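Local coordinates for protein glycosyl hydrolase (Bacteroides ovatus, PDB 3QC2) that is a glycosyl hydrolase of the five-bladed beta-propeller fold, its precise role not assigned, at residues A[209-214]-A[246-251]; A[240-245]-A[301-306]; A[280-285]-A[321-326]. All blocks are in the same frame, centred on the assembly; numbering follows the deposited sequence.

Contact 1 (A[209-214]-A[246-251])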
ATOM      1  N   GLU A 209     -12.103  -0.464  -5.530  1.00 25.13           N
ATOM      2  CA  GLU A 209     -13.322  -1.245  -5.867  1.00 25.50           C
ATOM      3  C   GLU A 209     -13.080  -2.246  -6.986  1.00 24.90           C
ATOM      4  O   GLU A 209     -13.814  -3.222  -7.115  1.00 25.46           O
ATOM      5  CB  GLU A 209     -14.463  -0.314  -6.260  1.00 26.30           C
ATOM      6  CG  GLU A 209     -14.822   0.696  -5.188  1.00 28.49           C
ATOM      7  CD  GLU A 209     -15.986   1.596  -5.564  1.00 31.74           C
ATOM      8  OE1 GLU A 209     -16.559   1.425  -6.663  1.00 33.53           O
ATOM      9  OE2 GLU A 209     -16.333   2.485  -4.741  1.00 34.44           O
ATOM     10  N   HIS A 210     -12.084  -1.970  -7.827  1.00 24.22           N
ATOM     11  CA  HIS A 210     -11.689  -2.880  -8.925  1.00 23.53           C
ATOM     12  C   HIS A 210     -10.238  -2.669  -9.180  1.00 22.62           C
ATOM     13  O   HIS A 210      -9.692  -1.637  -8.807  1.00 22.94           O
ATOM     14  CB  HIS A 210     -12.441  -2.575 -10.218  1.00 23.89           C
ATOM     15  CG  HIS A 210     -13.919  -2.580 -10.076  1.00 24.37           C
ATOM     16  ND1 HIS A 210     -14.674  -3.734 -10.167  1.00 25.01           N
ATOM     17  CD2 HIS A 210     -14.795  -1.571  -9.871  1.00 24.79           C
ATOM     18  CE1 HIS A 210     -15.949  -3.433 -10.006  1.00 25.77           C
ATOM     19  NE2 HIS A 210     -16.051  -2.126  -9.826  1.00 25.84           N
ATOM     20  N   VAL A 211      -9.588  -3.644  -9.798  1.00 21.67           N
ATOM     21  CA  VAL A 211      -8.209  -3.482 -10.156  1.00 20.69           C
ATOM     22  C   VAL A 211      -8.192  -2.935 -11.565  1.00 20.94           C
ATOM     23  O   VAL A 211      -8.668  -3.580 -12.505  1.00 21.13           O
ATOM     24  CB  VAL A 211      -7.425  -4.772 -10.065  1.00 20.57           C
ATOM     25  CG1 VAL A 211      -5.952  -4.546 -10.547  1.00 19.69           C
ATOM     26  CG2 VAL A 211      -7.451  -5.298  -8.630  1.00 19.50           C
ATOM     27  N   PHE A 212      -7.697  -1.713 -11.692  1.00 20.74           N
ATOM     28  CA  PHE A 212      -7.560  -1.038 -12.958  1.00 21.04           C
ATOM     29  C   PHE A 212      -6.062  -1.000 -13.306  1.00 20.99           C
ATOM     30  O   PHE A 212      -5.244  -1.597 -12.613  1.00 20.75           O
ATOM     31  CB  PHE A 212      -8.075   0.411 -12.854  1.00 21.33           C
ATOM     32  CG  PHE A 212      -9.529   0.537 -12.440  1.00 21.22           C
ATOM     33  CD1 PHE A 212     -10.561   0.354 -13.381  1.00 22.18           C
ATOM     34  CD2 PHE A 212      -9.867   0.896 -11.135  1.00 21.03           C
ATOM     35  CE1 PHE A 212     -11.921   0.499 -13.005  1.00 22.52           C
ATOM     36  CE2 PHE A 212     -11.228   1.047 -10.744  1.00 21.41           C
ATOM     37  CZ  PHE A 212     -12.249   0.851 -11.676  1.00 21.89           C
ATOM     38  N   ALA A 213      -5.713  -0.304 -14.377  1.00 21.38           N
ATOM     39  CA  ALA A 213      -4.311  -0.140 -14.754  1.00 21.58           C
ATOM     40  C   ALA A 213      -4.095   1.208 -15.413  1.00 22.18           C
ATOM     41  O   ALA A 213      -5.060   1.895 -15.797  1.00 22.16           O
ATOM     42  CB  ALA A 213      -3.863  -1.254 -15.662  1.00 21.64           C
ATOM     43  N   ALA A 214      -2.826   1.591 -15.524  1.00 22.43           N
ATOM     44  CA  ALA A 214      -2.441   2.859 -16.129  1.00 23.17           C
ATOM     45  C   ALA A 214      -0.997   2.804 -16.599  1.00 23.55           C
ATOM     46  O   ALA A 214      -0.211   1.993 -16.120  1.00 23.21           O
ATOM     47  CB  ALA A 214      -2.631   3.996 -15.136  1.00 23.08           C
ATOM     48  N   HIS A 246     -15.998  -7.529  -1.503  1.00 21.77           N
ATOM     49  CA  HIS A 246     -16.453  -6.146  -1.513  1.00 22.76           C
ATOM     50  C   HIS A 246     -15.429  -5.237  -2.192  1.00 22.11           C
ATOM     51  O   HIS A 246     -15.799  -4.353  -2.951  1.00 22.11           O
ATOM     52  CB  HIS A 246     -16.761  -5.661  -0.099  1.00 23.49           C
ATOM     53  CG  HIS A 246     -17.307  -4.267  -0.053  1.00 26.45           C
ATOM     54  ND1 HIS A 246     -18.435  -3.887  -0.747  1.00 29.32           N
ATOM     55  CD2 HIS A 246     -16.894  -3.167   0.623  1.00 29.25           C
ATOM     56  CE1 HIS A 246     -18.682  -2.609  -0.514  1.00 30.92           C
ATOM     57  NE2 HIS A 246     -17.762  -2.150   0.316  1.00 30.59           N
ATOM     58  N   LEU A 247     -14.146  -5.470  -1.915  1.00 21.66           N
ATOM     59  CA  LEU A 247     -13.069  -4.680  -2.493  1.00 21.22           C
ATOM     60  C   LEU A 247     -11.880  -5.529  -2.883  1.00 20.72           C
ATOM     61  O   LEU A 247     -11.589  -6.522  -2.246  1.00 20.86           O
ATOM     62  CB  LEU A 247     -12.591  -3.648  -1.482  1.00 21.27           C
ATOM     63  CG  LEU A 247     -13.583  -2.624  -0.951  1.00 21.72           C
ATOM     64  CD1 LEU A 247     -12.887  -1.751   0.119  1.00 22.35           C
ATOM     65  CD2 LEU A 247     -14.161  -1.755  -2.074  1.00 21.56           C
ATOM     66  N   THR A 248     -11.212  -5.130  -3.955  1.00 20.48           N
ATOM     67  CA  THR A 248      -9.960  -5.750  -4.399  1.00 19.99           C
ATOM     68  C   THR A 248      -9.022  -4.581  -4.522  1.00 20.09           C
ATOM     69  O   THR A 248      -8.925  -3.959  -5.589  1.00 20.18           O
ATOM     70  CB  THR A 248     -10.099  -6.502  -5.766  1.00 20.25           C
ATOM     71  OG1 THR A 248     -10.688  -5.632  -6.750  1.00 19.80           O
ATOM     72  CG2 THR A 248     -10.956  -7.783  -5.612  1.00 19.32           C
ATOM     73  N   GLU A 249      -8.348  -4.247  -3.419  1.00 20.04           N
ATOM     74  CA  GLU A 249      -7.494  -3.054  -3.374  1.00 20.17           C
ATOM     75  C   GLU A 249      -5.996  -3.351  -3.458  1.00 20.04           C
ATOM     76  O   GLU A 249      -5.456  -4.141  -2.681  1.00 19.81           O
ATOM     77  CB  GLU A 249      -7.814  -2.250  -2.120  1.00 20.47           C
ATOM     78  CG  GLU A 249      -7.102  -0.915  -2.026  1.00 20.56           C
ATOM     79  CD  GLU A 249      -7.739   0.002  -0.995  1.00 21.69           C
ATOM     80  OE1 GLU A 249      -8.500  -0.512  -0.123  1.00 22.39           O
ATOM     81  OE2 GLU A 249      -7.498   1.239  -1.058  1.00 22.11           O
ATOM     82  N   CYS A 250      -5.339  -2.679  -4.402  1.00 20.24           N
ATOM     83  CA  CYS A 250      -3.934  -2.843  -4.653  1.00 20.22           C
ATOM     84  C   CYS A 250      -3.096  -2.649  -3.378  1.00 20.22           C
ATOM     85  O   CYS A 250      -3.324  -1.722  -2.615  1.00 20.00           O
ATOM     86  CB  CYS A 250      -3.483  -1.856  -5.733  1.00 20.54           C
ATOM     87  SG  CYS A 250      -4.131  -2.193  -7.365  1.00 21.29           S
ATOM     88  N   GLY A 251      -2.148  -3.552  -3.160  1.00 20.34           N
ATOM     89  CA  GLY A 251      -1.265  -3.499  -1.992  1.00 20.59           C
ATOM     90  C   GLY A 251       0.063  -2.856  -2.368  1.00 20.90           C
ATOM     91  O   GLY A 251       0.084  -1.748  -2.902  1.00 21.08           O
TER

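Contact 2 (A[240-245]-A[301-306])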
ATOM      1  N   ASP A 240     -18.364 -12.890  -5.452  1.00 20.12           N
ATOM      2  CA  ASP A 240     -19.240 -13.451  -4.436  1.00 20.39           C
ATOM      3  C   ASP A 240     -18.634 -14.712  -3.778  1.00 20.19           C
ATOM      4  O   ASP A 240     -17.988 -15.508  -4.436  1.00 20.15           O
ATOM      5  CB  ASP A 240     -20.602 -13.861  -5.050  1.00 20.69           C
ATOM      6  CG  ASP A 240     -21.428 -12.670  -5.571  1.00 21.12           C
ATOM      7  OD1 ASP A 240     -21.058 -11.500  -5.335  1.00 20.62           O
ATOM      8  OD2 ASP A 240     -22.474 -12.928  -6.232  1.00 21.20           O
ATOM      9  N   GLY A 241     -18.870 -14.873  -2.485  1.00 20.27           N
ATOM     10  CA  GLY A 241     -18.460 -16.079  -1.748  1.00 20.34           C
ATOM     11  C   GLY A 241     -17.004 -16.230  -1.373  1.00 19.88           C
ATOM     12  O   GLY A 241     -16.603 -17.289  -0.911  1.00 19.99           O
ATOM     13  N   TYR A 242     -16.213 -15.180  -1.565  1.00 19.47           N
ATOM     14  CA  TYR A 242     -14.778 -15.203  -1.223  1.00 19.13           C
ATOM     15  C   TYR A 242     -14.417 -14.021  -0.326  1.00 18.76           C
ATOM     16  O   TYR A 242     -15.217 -13.094  -0.142  1.00 18.82           O
ATOM     17  CB  TYR A 242     -13.927 -15.170  -2.488  1.00 18.86           C
ATOM     18  CG  TYR A 242     -14.010 -16.410  -3.314  1.00 19.49           C
ATOM     19  CD1 TYR A 242     -15.043 -16.594  -4.217  1.00 20.33           C
ATOM     20  CD2 TYR A 242     -13.041 -17.395  -3.213  1.00 19.91           C
ATOM     21  CE1 TYR A 242     -15.119 -17.743  -4.994  1.00 20.89           C
ATOM     22  CE2 TYR A 242     -13.103 -18.541  -3.969  1.00 20.52           C
ATOM     23  CZ  TYR A 242     -14.143 -18.715  -4.857  1.00 21.08           C
ATOM     24  OH  TYR A 242     -14.202 -19.846  -5.603  1.00 22.24           O
ATOM     25  N   PHE A 243     -13.201 -14.060   0.223  1.00 18.51           N
ATOM     26  CA  PHE A 243     -12.715 -13.007   1.114  1.00 18.40           C
ATOM     27  C   PHE A 243     -12.621 -11.656   0.429  1.00 18.38           C
ATOM     28  O   PHE A 243     -12.731 -10.630   1.083  1.00 18.38           O
ATOM     29  CB  PHE A 243     -11.348 -13.382   1.717  1.00 18.22           C
ATOM     30  CG  PHE A 243     -10.193 -13.285   0.743  1.00 17.34           C
ATOM     31  CD1 PHE A 243      -9.926 -14.323  -0.169  1.00 17.23           C
ATOM     32  CD2 PHE A 243      -9.358 -12.172   0.751  1.00 17.06           C
ATOM     33  CE1 PHE A 243      -8.868 -14.238  -1.052  1.00 16.67           C
ATOM     34  CE2 PHE A 243      -8.294 -12.085  -0.124  1.00 17.16           C
ATOM     35  CZ  PHE A 243      -8.052 -13.135  -1.041  1.00 17.33           C
ATOM     36  N   ASP A 244     -12.380 -11.657  -0.889  1.00 18.56           N
ATOM     37  CA  ASP A 244     -12.280 -10.407  -1.652  1.00 18.61           C
ATOM     38  C   ASP A 244     -13.565 -10.205  -2.423  1.00 19.10           C
ATOM     39  O   ASP A 244     -13.585 -10.222  -3.653  1.00 19.16           O
ATOM     40  CB  ASP A 244     -11.023 -10.384  -2.558  1.00 18.26           C
ATOM     41  CG  ASP A 244     -10.944 -11.571  -3.537  1.00 18.73           C
ATOM     42  OD1 ASP A 244     -11.542 -12.668  -3.254  1.00 17.46           O
ATOM     43  OD2 ASP A 244     -10.250 -11.398  -4.583  1.00 16.99           O
ATOM     44  N   SER A 245     -14.639  -9.984  -1.657  1.00 19.70           N
ATOM     45  CA  SER A 245     -16.011  -9.872  -2.178  1.00 20.51           C
ATOM     46  C   SER A 245     -16.602  -8.468  -2.223  1.00 21.24           C
ATOM     47  O   SER A 245     -17.619  -8.259  -2.881  1.00 21.42           O
ATOM     48  CB  SER A 245     -16.933 -10.760  -1.347  1.00 20.89           C
ATOM     49  OG  SER A 245     -16.709 -10.565   0.033  1.00 20.05           O
ATOM     50  N   ARG A 301      -5.933 -15.829  -9.347  1.00 19.98           N
ATOM     51  CA  ARG A 301      -5.726 -15.258  -8.008  1.00 19.57           C
ATOM     52  C   ARG A 301      -5.901 -16.363  -6.979  1.00 19.80           C
ATOM     53  O   ARG A 301      -6.459 -17.423  -7.289  1.00 20.09           O
ATOM     54  CB  ARG A 301      -6.672 -14.088  -7.703  1.00 19.19           C
ATOM     55  CG  ARG A 301      -8.155 -14.393  -7.868  1.00 19.43           C
ATOM     56  CD  ARG A 301      -9.019 -13.209  -7.433  1.00 18.89           C
ATOM     57  NE  ARG A 301     -10.234 -13.112  -8.241  1.00 19.59           N
ATOM     58  CZ  ARG A 301     -11.159 -12.156  -8.125  1.00 19.18           C
ATOM     59  NH1 ARG A 301     -11.064 -11.219  -7.192  1.00 19.37           N
ATOM     60  NH2 ARG A 301     -12.195 -12.155  -8.940  1.00 19.54           N
ATOM     61  N   LEU A 302      -5.412 -16.117  -5.762  1.00 19.62           N
ATOM     62  CA  LEU A 302      -5.525 -17.074  -4.693  1.00 20.07           C
ATOM     63  C   LEU A 302      -6.978 -17.107  -4.235  1.00 20.14           C
ATOM     64  O   LEU A 302      -7.613 -16.064  -4.107  1.00 20.12           O
ATOM     65  CB  LEU A 302      -4.619 -16.697  -3.518  1.00 19.68           C
ATOM     66  CG  LEU A 302      -3.120 -16.587  -3.786  1.00 20.39           C
ATOM     67  CD1 LEU A 302      -2.407 -16.129  -2.543  1.00 20.41           C
ATOM     68  CD2 LEU A 302      -2.528 -17.922  -4.287  1.00 21.01           C
ATOM     69  N   ASP A 303      -7.499 -18.301  -4.024  1.00 20.55           N
ATOM     70  CA  ASP A 303      -8.870 -18.485  -3.552  1.00 21.00           C
ATOM     71  C   ASP A 303      -9.005 -18.240  -2.045  1.00 20.80           C
ATOM     72  O   ASP A 303     -10.089 -18.014  -1.558  1.00 21.16           O
ATOM     73  CB  ASP A 303      -9.366 -19.899  -3.907  1.00 21.77           C
ATOM     74  CG  ASP A 303      -9.538 -20.098  -5.415  1.00 23.17           C
ATOM     75  OD1 ASP A 303      -9.684 -19.071  -6.169  1.00 23.63           O
ATOM     76  OD2 ASP A 303      -9.530 -21.263  -5.854  1.00 26.00           O
ATOM     77  N   GLU A 304      -7.885 -18.297  -1.331  1.00 20.79           N
ATOM     78  CA  GLU A 304      -7.839 -18.073   0.114  1.00 20.79           C
ATOM     79  C   GLU A 304      -6.777 -17.008   0.377  1.00 20.18           C
ATOM     80  O   GLU A 304      -5.781 -16.973  -0.304  1.00 20.14           O
ATOM     81  CB  GLU A 304      -7.431 -19.364   0.830  1.00 21.22           C
ATOM     82  CG  GLU A 304      -8.316 -20.564   0.532  1.00 22.58           C
ATOM     83  CD  GLU A 304      -9.716 -20.432   1.117  1.00 24.26           C
ATOM     84  OE1 GLU A 304      -9.945 -19.522   1.941  1.00 25.01           O
ATOM     85  OE2 GLU A 304     -10.587 -21.249   0.762  1.00 26.38           O
ATOM     86  N   PRO A 305      -6.994 -16.143   1.372  1.00 19.88           N
ATOM     87  CA  PRO A 305      -5.977 -15.151   1.654  1.00 19.64           C
ATOM     88  C   PRO A 305      -4.702 -15.838   2.198  1.00 19.96           C
ATOM     89  O   PRO A 305      -4.797 -16.837   2.915  1.00 20.16           O
ATOM     90  CB  PRO A 305      -6.636 -14.271   2.711  1.00 19.50           C
ATOM     91  CG  PRO A 305      -7.567 -15.168   3.402  1.00 20.01           C
ATOM     92  CD  PRO A 305      -8.081 -16.110   2.360  1.00 20.12           C
ATOM     93  N   PHE A 306      -3.534 -15.325   1.817  1.00 20.15           N
ATOM     94  CA  PHE A 306      -2.236 -15.912   2.251  1.00 20.56           C
ATOM     95  C   PHE A 306      -1.777 -15.330   3.563  1.00 20.76           C
ATOM     96  O   PHE A 306      -0.920 -15.895   4.217  1.00 21.21           O
ATOM     97  CB  PHE A 306      -1.146 -15.685   1.195  1.00 20.41           C
ATOM     98  CG  PHE A 306      -0.631 -14.270   1.139  1.00 20.14           C
ATOM     99  CD1 PHE A 306      -1.254 -13.305   0.326  1.00 19.44           C
ATOM    100  CD2 PHE A 306       0.494 -13.895   1.885  1.00 19.84           C
ATOM    101  CE1 PHE A 306      -0.769 -11.984   0.267  1.00 19.12           C
ATOM    102  CE2 PHE A 306       0.978 -12.586   1.835  1.00 19.79           C
ATOM    103  CZ  PHE A 306       0.339 -11.621   1.018  1.00 19.78           C
TER
HETATM  104  O   HOH W   1     -12.392 -16.888   0.456  1.00 24.03           O

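Contact 3 (A[280-285]-A[321-326])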
ATOM      1  N   ALA A 280     -16.444 -10.221   8.586  1.00 26.07           N
ATOM      2  CA  ALA A 280     -17.113  -9.332   7.677  1.00 26.22           C
ATOM      3  C   ALA A 280     -16.525  -7.927   7.738  1.00 26.21           C
ATOM      4  O   ALA A 280     -16.112  -7.465   8.798  1.00 26.48           O
ATOM      5  CB  ALA A 280     -18.613  -9.291   8.002  1.00 27.02           C
ATOM      6  N   ASN A 281     -16.467  -7.267   6.579  1.00 25.96           N
ATOM      7  CA  ASN A 281     -16.015  -5.874   6.481  1.00 26.13           C
ATOM      8  C   ASN A 281     -14.591  -5.595   6.959  1.00 25.96           C
ATOM      9  O   ASN A 281     -14.303  -4.506   7.494  1.00 26.34           O
ATOM     10  CB  ASN A 281     -17.005  -4.952   7.233  1.00 26.94           C
ATOM     11  CG  ASN A 281     -18.404  -5.049   6.697  1.00 27.62           C
ATOM     12  OD1 ASN A 281     -18.612  -5.101   5.477  1.00 28.22           O
ATOM     13  ND2 ASN A 281     -19.381  -5.058   7.593  1.00 28.14           N
ATOM     14  N   VAL A 282     -13.702  -6.561   6.772  1.00 25.62           N
ATOM     15  CA  VAL A 282     -12.289  -6.382   7.135  1.00 25.17           C
ATOM     16  C   VAL A 282     -11.410  -6.943   6.039  1.00 24.26           C
ATOM     17  O   VAL A 282     -11.891  -7.656   5.142  1.00 24.12           O
ATOM     18  CB  VAL A 282     -11.961  -7.008   8.466  1.00 25.54           C
ATOM     19  CG1 VAL A 282     -12.676  -6.235   9.592  1.00 26.72           C
ATOM     20  CG2 VAL A 282     -12.342  -8.435   8.463  1.00 25.68           C
ATOM     21  N   TYR A 283     -10.123  -6.623   6.114  1.00 23.48           N
ATOM     22  CA  TYR A 283      -9.178  -6.998   5.082  1.00 22.75           C
ATOM     23  C   TYR A 283      -8.313  -8.202   5.391  1.00 22.19           C
ATOM     24  O   TYR A 283      -7.870  -8.397   6.520  1.00 22.29           O
ATOM     25  CB  TYR A 283      -8.239  -5.825   4.789  1.00 22.84           C
ATOM     26  CG  TYR A 283      -8.884  -4.612   4.157  1.00 23.29           C
ATOM     27  CD1 TYR A 283      -9.016  -4.511   2.783  1.00 23.64           C
ATOM     28  CD2 TYR A 283      -9.322  -3.565   4.927  1.00 24.21           C
ATOM     29  CE1 TYR A 283      -9.582  -3.392   2.197  1.00 24.72           C
ATOM     30  CE2 TYR A 283      -9.899  -2.441   4.354  1.00 26.00           C
ATOM     31  CZ  TYR A 283     -10.020  -2.361   2.992  1.00 26.07           C
ATOM     32  OH  TYR A 283     -10.584  -1.251   2.428  1.00 28.38           O
ATOM     33  N   ALA A 284      -8.068  -8.989   4.345  1.00 21.36           N
ATOM     34  CA  ALA A 284      -7.156 -10.124   4.371  1.00 20.97           C
ATOM     35  C   ALA A 284      -6.440 -10.077   3.011  1.00 20.39           C
ATOM     36  O   ALA A 284      -7.048  -9.718   1.990  1.00 20.20           O
ATOM     37  CB  ALA A 284      -7.881 -11.420   4.576  1.00 21.25           C
ATOM     38  N   ALA A 285      -5.160 -10.424   3.012  1.00 19.99           N
ATOM     39  CA  ALA A 285      -4.312 -10.280   1.848  1.00 19.65           C
ATOM     40  C   ALA A 285      -4.356 -11.432   0.861  1.00 19.57           C
ATOM     41  O   ALA A 285      -4.329 -12.601   1.243  1.00 19.56           O
ATOM     42  CB  ALA A 285      -2.859 -10.024   2.296  1.00 19.57           C
ATOM     43  N   ASP A 321     -11.800  -9.034  15.827  1.00 36.67           N
ATOM     44  CA  ASP A 321     -11.182 -10.143  15.071  1.00 35.55           C
ATOM     45  C   ASP A 321     -10.055  -9.657  14.154  1.00 33.70           C
ATOM     46  O   ASP A 321      -9.551 -10.412  13.325  1.00 33.25           O
ATOM     47  CB  ASP A 321     -12.252 -10.892  14.275  1.00 35.68           C
ATOM     48  CG  ASP A 321     -13.319 -11.496  15.170  1.00 37.42           C
ATOM     49  OD1 ASP A 321     -12.953 -12.102  16.205  1.00 38.88           O
ATOM     50  OD2 ASP A 321     -14.523 -11.371  14.837  1.00 39.11           O
ATOM     51  N   GLY A 322      -9.686  -8.381  14.300  1.00 32.43           N
ATOM     52  CA  GLY A 322      -8.588  -7.791  13.565  1.00 30.87           C
ATOM     53  C   GLY A 322      -8.774  -7.529  12.089  1.00 29.42           C
ATOM     54  O   GLY A 322      -9.763  -7.945  11.474  1.00 29.00           O
ATOM     55  N   THR A 323      -7.791  -6.816  11.528  1.00 28.14           N
ATOM     56  CA  THR A 323      -7.755  -6.495  10.114  1.00 26.97           C
ATOM     57  C   THR A 323      -6.278  -6.118   9.723  1.00 26.15           C
ATOM     58  O   THR A 323      -5.568  -5.467  10.511  1.00 26.39           O
ATOM     59  CB  THR A 323      -8.777  -5.364   9.770  1.00 26.85           C
ATOM     60  OG1 THR A 323      -8.833  -5.164   8.365  1.00 26.57           O
ATOM     61  CG2 THR A 323      -8.409  -4.086  10.429  1.00 27.33           C
ATOM     62  N   VAL A 324      -5.816  -6.584   8.550  1.00 24.87           N
ATOM     63  CA  VAL A 324      -4.450  -6.270   8.063  1.00 24.15           C
ATOM     64  C   VAL A 324      -4.504  -5.693   6.648  1.00 23.33           C
ATOM     65  O   VAL A 324      -5.277  -6.150   5.824  1.00 23.56           O
ATOM     66  CB  VAL A 324      -3.487  -7.499   8.094  1.00 23.96           C
ATOM     67  CG1 VAL A 324      -3.231  -7.932   9.523  1.00 24.41           C
ATOM     68  CG2 VAL A 324      -4.027  -8.652   7.253  1.00 23.80           C
ATOM     69  N   PHE A 325      -3.673  -4.690   6.384  1.00 22.71           N
ATOM     70  CA  PHE A 325      -3.643  -4.018   5.083  1.00 22.03           C
ATOM     71  C   PHE A 325      -2.186  -3.938   4.577  1.00 21.58           C
ATOM     72  O   PHE A 325      -1.407  -3.097   5.046  1.00 21.36           O
ATOM     73  CB  PHE A 325      -4.266  -2.630   5.236  1.00 22.17           C
ATOM     74  CG  PHE A 325      -4.531  -1.932   3.946  1.00 21.72           C
ATOM     75  CD1 PHE A 325      -5.666  -2.230   3.210  1.00 22.09           C
ATOM     76  CD2 PHE A 325      -3.678  -0.964   3.480  1.00 20.97           C
ATOM     77  CE1 PHE A 325      -5.940  -1.580   2.012  1.00 22.10           C
ATOM     78  CE2 PHE A 325      -3.941  -0.306   2.286  1.00 22.19           C
ATOM     79  CZ  PHE A 325      -5.078  -0.619   1.550  1.00 22.31           C
ATOM     80  N   ILE A 326      -1.821  -4.836   3.638  1.00 21.13           N
ATOM     81  CA  ILE A 326      -0.439  -4.881   3.102  1.00 20.93           C
ATOM     82  C   ILE A 326      -0.203  -3.728   2.153  1.00 20.94           C
ATOM     83  O   ILE A 326      -1.082  -3.370   1.356  1.00 20.90           O
ATOM     84  CB  ILE A 326      -0.059  -6.259   2.449  1.00 20.87           C
ATOM     85  CG1 ILE A 326      -0.931  -6.591   1.234  1.00 20.97           C
ATOM     86  CG2 ILE A 326      -0.155  -7.373   3.474  1.00 20.68           C
ATOM     87  CD1 ILE A 326      -0.469  -7.855   0.473  1.00 20.26           C
TER

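Contact 1 (A[209-214]-A[246-251])
V211 sets its two methyls against strand 247-250, and T248 meets it from across, the two side chains crossing at about a right angle. CG1 of V211 stands anti to its backbone N (chi1 177°), which leaves CG2 on the other branch beside that N. CG2 rests on the backbone of T248, 3.6 Å from its O, and also touches OG1 of the same residue at 3.8 Å. CG1 points further along the strand, where it comes within 4.4 Å of C250 SG in a loose apolar contact. T248 OG1 sits between its own backbone N and carbonyl carbon (chi1 52°) and faces the chain at H210, lying 3.6 Å from H210 CA. The H210 side chain itself points away from strand 247-250, and its ND1 bonds to S237 OG. At the other end, L247 and E209 cross obliquely: L247 CD2 reaches E209 CA at 3.9 Å and E209 CG at 4.0 Å, while the extended E209 chain carries its carboxylate away from the leucine. L247 and H246 form a classic beta bulge opposite K268. In the propeller the contact of 209-214 with 246-251 joins two neighbouring blades: strand 212-216 belongs to the blade that starts with strand 182-189, and strand 247-257 opens the next. The touching parts run in broadly the same direction, about 40° apart, without pairing as a sheet. The contact therefore rests on methyl, sulphur and backbone packing rather than on directed polar bonds. T248 OG1 is buried here with no partner in the model, a probable small energetic cost, whereas the charge of E209 stays at the exposed margin.

Contact 2 (A[240-245]-A[301-306])
The ring of F243 has P305 over one face and D244 OD1 over the other. P305 makes a CH-pi contact, its CB 3.9 Å from the F243 ring centroid and 11° off the normal; the two side chains slide past each other in opposite directions. On the opposite face D244 OD1 stands above the ring, displaced toward its rim. L302 O, D303 O and a water lie in the plane at its edge. F243 holds this place with CG between its backbone N and carbonyl carbon (chi1 74°). The neighbouring Y242 ring has D303 O at its own edge, 3.4 Å from CD2, and runs beside the D303 side chain; it also makes a cation-pi contact with R239. Both segments border one propeller blade: 240-245 leads into its first strand, 247-257, and 301-306 leaves its last, 298-301. Across this join R301 NH1 forms a salt bridge with D244 OD2 at 2.7 Å. The hydrogen bond is weak, bent to 130° at the hydrogen; OD2 lies at the guanidinium edge, near its plane, and the carboxylate plane stands nearly perpendicular to it. That oxygen is also bound by Y265 OH, and OD1 pairs with R239. R301 NH2 bonds S237 O and, weakly, a triethylene glycol probably from the crystallisation liquor. The water takes a hydrogen bond from F243 N at 3.0 Å and gives one to D303 O at 3.3 Å.

Contact 3 (A[280-285]-A[321-326])
T323 turns its OG1 anti to the backbone N (chi1 -174°), and this brings the hydroxyl to Y283; F325 likewise holds CG anti to its N (chi1 -169°) and carries its ring alongside the tyrosine. The contact joins neighbouring blades of the beta-propeller: strand 283-290 lies in one, and strand 324-332 opens the last. Y283 N donates a nearly straight 3.0 Å hydrogen bond to T323 OG1, and V324 N returns a weak 3.4 Å bond to Y283 O, so the Y283 backbone is held firmly at its N-H and weakly at its carbonyl. The hydroxyl also lies in the plane of the Y283 ring, at its edge, and packs on V282 CB. Over one face of that ring comes the edge of F325, a T-shaped pair with centroids 5.2 Å apart and planes at 79°; F325 CD1 sits above the centre of the tyrosine ring. Y283 also touches L247 and E249, and F325 touches E249, in the strand that opens Y283's blade. Packing is close where Y283 CB meets V324 O at 3.2 Å. Further along, A285 CB rests against I326, its nearest atom being CD1 at 3.7 Å.

How the contacts relate
Contacts 1 and 3 are buried and resemble each other in place: in each, the start of a later strand, with the loop before it, meets the opening strand of the next blade, running in broadly the same direction. Contact 2 lies further out, partly buried, where loops bordering a single blade come together. Strand 247-257 belongs to contact 1, follows the loop of contact 2 and packs against Y283 of contact 3. Contact 1 is van der Waals packing without a hydrogen bond between its segments, contact 3 adds hydrogen bonds and an aromatic pair, and contact 2 brings charge and water. T248 CG2 packs on R301 NH1, joining contacts 1 and 2, while F306 N probably bonds to A285 O.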